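Local coordinates for laccase (Uncultured bacterium, PDB 4F7K), which probably oxidises phenolic and related substrates with its copper centres while reducing dioxygen to water, as multicopper oxidases of the laccase type do, at residues T98-S103 / A228-A233. Sequence-based numbering, arbitrary orientation.
Sequences TFWYHS and APAQRA
Two cupredoxin-like domains of the three-domain multicopper oxidase fold meet where strand 97-103, carrying Thr98, Phe99 and Trp100, packs on the type II turn Ala228-Gln231 and Arg232 just beyond it. The Arg232 chain bends at chi2 (95°) and again at chi3, which brings Arg232 NE round to Thr98 O at 3.0 Å in a nearly straight bond; the oxygen lies in the guanidinium plane, while NE sits above the carbonyl plane. Arg232 NH2 adds a weak bond to the same oxygen, passes 3.4 Å from Phe99 CD1 and forms a salt bridge with Asp374, so the third domain is tied in as well. Arg232 NH1 turns back to Ala230 O at 2.9 Å, within the carbonyl plane. Ala230 O also accepts a more bent bond from Trp100 NE1 at 3.3 Å, and Ala230 CB meets the indole edge at Trp100 CZ2, 3.6 Å away. Outside the two segments, Thr98 OG1 bonds to Asp234, and the indole of Trp100 also stacks with the His62 ring. A leucine in place of Arg232 would probably leave Asp374 without this countercharge and Thr98 O without the NE and NH2 donors. One buried cation thus serves backbone carbonyls of both domains, sharing Ala230 O with Trp100, and Asp374 probably balances its charge.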
# COMPACT_ATOMS: atom_id res chain seq x y z
N THR A 98 -5.45 -7.00 1.59
CA THR A 98 -4.16 -6.45 1.98
C THR A 98 -4.23 -4.93 1.96
O THR A 98 -4.42 -4.28 0.90
CB THR A 98 -3.07 -6.90 1.02
OG1 THR A 98 -3.12 -8.32 0.90
CG2 THR A 98 -1.70 -6.48 1.50
N PHE A 99 -4.12 -4.36 3.14
CA PHE A 99 -4.11 -2.91 3.28
C PHE A 99 -2.80 -2.54 3.97
O PHE A 99 -1.95 -3.42 4.15
CB PHE A 99 -5.38 -2.45 4.03
CG PHE A 99 -6.65 -2.76 3.26
CD1 PHE A 99 -7.03 -1.98 2.17
CD2 PHE A 99 -7.44 -3.85 3.61
CE1 PHE A 99 -8.18 -2.27 1.44
CE2 PHE A 99 -8.60 -4.15 2.90
CZ PHE A 99 -8.97 -3.36 1.79
N TRP A 100 -2.62 -1.27 4.34
CA TRP A 100 -1.50 -0.89 5.18
C TRP A 100 -1.77 0.37 5.95
O TRP A 100 -2.78 1.01 5.77
CB TRP A 100 -0.18 -0.84 4.38
CG TRP A 100 0.02 0.23 3.29
CD1 TRP A 100 -0.72 0.43 2.15
CD2 TRP A 100 1.13 1.11 3.19
NE1 TRP A 100 -0.16 1.43 1.37
CE2 TRP A 100 0.98 1.87 2.00
CE3 TRP A 100 2.24 1.35 4.01
CZ2 TRP A 100 1.90 2.84 1.62
CZ3 TRP A 100 3.15 2.32 3.63
CH2 TRP A 100 2.98 3.08 2.45
N TYR A 101 -0.85 0.71 6.85
CA TYR A 101 -1.02 1.89 7.68
C TYR A 101 0.29 2.70 7.71
O TYR A 101 1.39 2.13 7.63
CB TYR A 101 -1.48 1.45 9.06
CG TYR A 101 -0.48 0.59 9.82
CD1 TYR A 101 0.52 1.20 10.62
CD2 TYR A 101 -0.54 -0.81 9.79
CE1 TYR A 101 1.45 0.42 11.34
CE2 TYR A 101 0.39 -1.59 10.53
CZ TYR A 101 1.38 -0.95 11.30
OH TYR A 101 2.29 -1.66 12.05
N HIS A 102 0.21 4.02 7.80
CA HIS A 102 1.45 4.77 7.83
C HIS A 102 1.21 6.12 8.50
O HIS A 102 0.07 6.59 8.54
CB HIS A 102 2.07 4.89 6.42
CG HIS A 102 1.12 5.47 5.41
ND1 HIS A 102 0.80 6.81 5.39
CD2 HIS A 102 0.39 4.88 4.44
CE1 HIS A 102 -0.07 7.03 4.42
NE2 HIS A 102 -0.34 5.88 3.83
N SER A 103 2.25 6.74 9.03
CA SER A 103 2.07 8.09 9.52
C SER A 103 1.46 8.96 8.41
O SER A 103 1.75 8.77 7.22
CB SER A 103 3.36 8.69 10.08
OG SER A 103 4.12 9.34 9.06
N ALA A 228 2.88 1.13 -8.42
CA ALA A 228 3.21 2.50 -8.04
C ALA A 228 3.21 2.63 -6.51
O ALA A 228 2.76 1.72 -5.81
CB ALA A 228 2.26 3.50 -8.69
N PRO A 229 3.71 3.76 -5.98
CA PRO A 229 3.76 3.95 -4.53
C PRO A 229 2.42 3.64 -3.87
O PRO A 229 1.41 4.11 -4.36
CB PRO A 229 4.09 5.46 -4.37
CG PRO A 229 4.83 5.80 -5.62
CD PRO A 229 4.34 4.88 -6.72
N ALA A 230 2.42 2.85 -2.78
CA ALA A 230 1.23 2.57 -1.93
C ALA A 230 0.26 1.54 -2.51
O ALA A 230 -0.68 1.15 -1.85
CB ALA A 230 0.47 3.87 -1.55
N GLN A 231 0.50 1.12 -3.74
CA GLN A 231 -0.30 0.09 -4.43
C GLN A 231 0.05 -1.32 -3.95
O GLN A 231 1.19 -1.60 -3.52
CB GLN A 231 -0.11 0.18 -5.96
CG GLN A 231 -0.80 1.41 -6.60
CD GLN A 231 -0.81 1.37 -8.13
OE1 GLN A 231 0.05 0.75 -8.73
NE2 GLN A 231 -1.80 2.03 -8.75
N ARG A 232 -0.95 -2.19 -3.99
CA ARG A 232 -0.81 -3.58 -3.58
C ARG A 232 -1.26 -4.49 -4.70
O ARG A 232 -2.16 -4.14 -5.51
CB ARG A 232 -1.70 -3.84 -2.36
CG ARG A 232 -1.10 -3.44 -1.05
CD ARG A 232 -1.53 -2.05 -0.61
NE ARG A 232 -2.95 -2.02 -0.32
CZ ARG A 232 -3.78 -1.07 -0.74
NH1 ARG A 232 -3.31 -0.03 -1.42
NH2 ARG A 232 -5.08 -1.15 -0.45
N ALA A 233 -0.67 -5.69 -4.75
CA ALA A 233 -1.23 -6.74 -5.56
C ALA A 233 -1.12 -8.04 -4.78
O ALA A 233 -0.09 -8.31 -4.20
CB ALA A 233 -0.54 -6.86 -6.90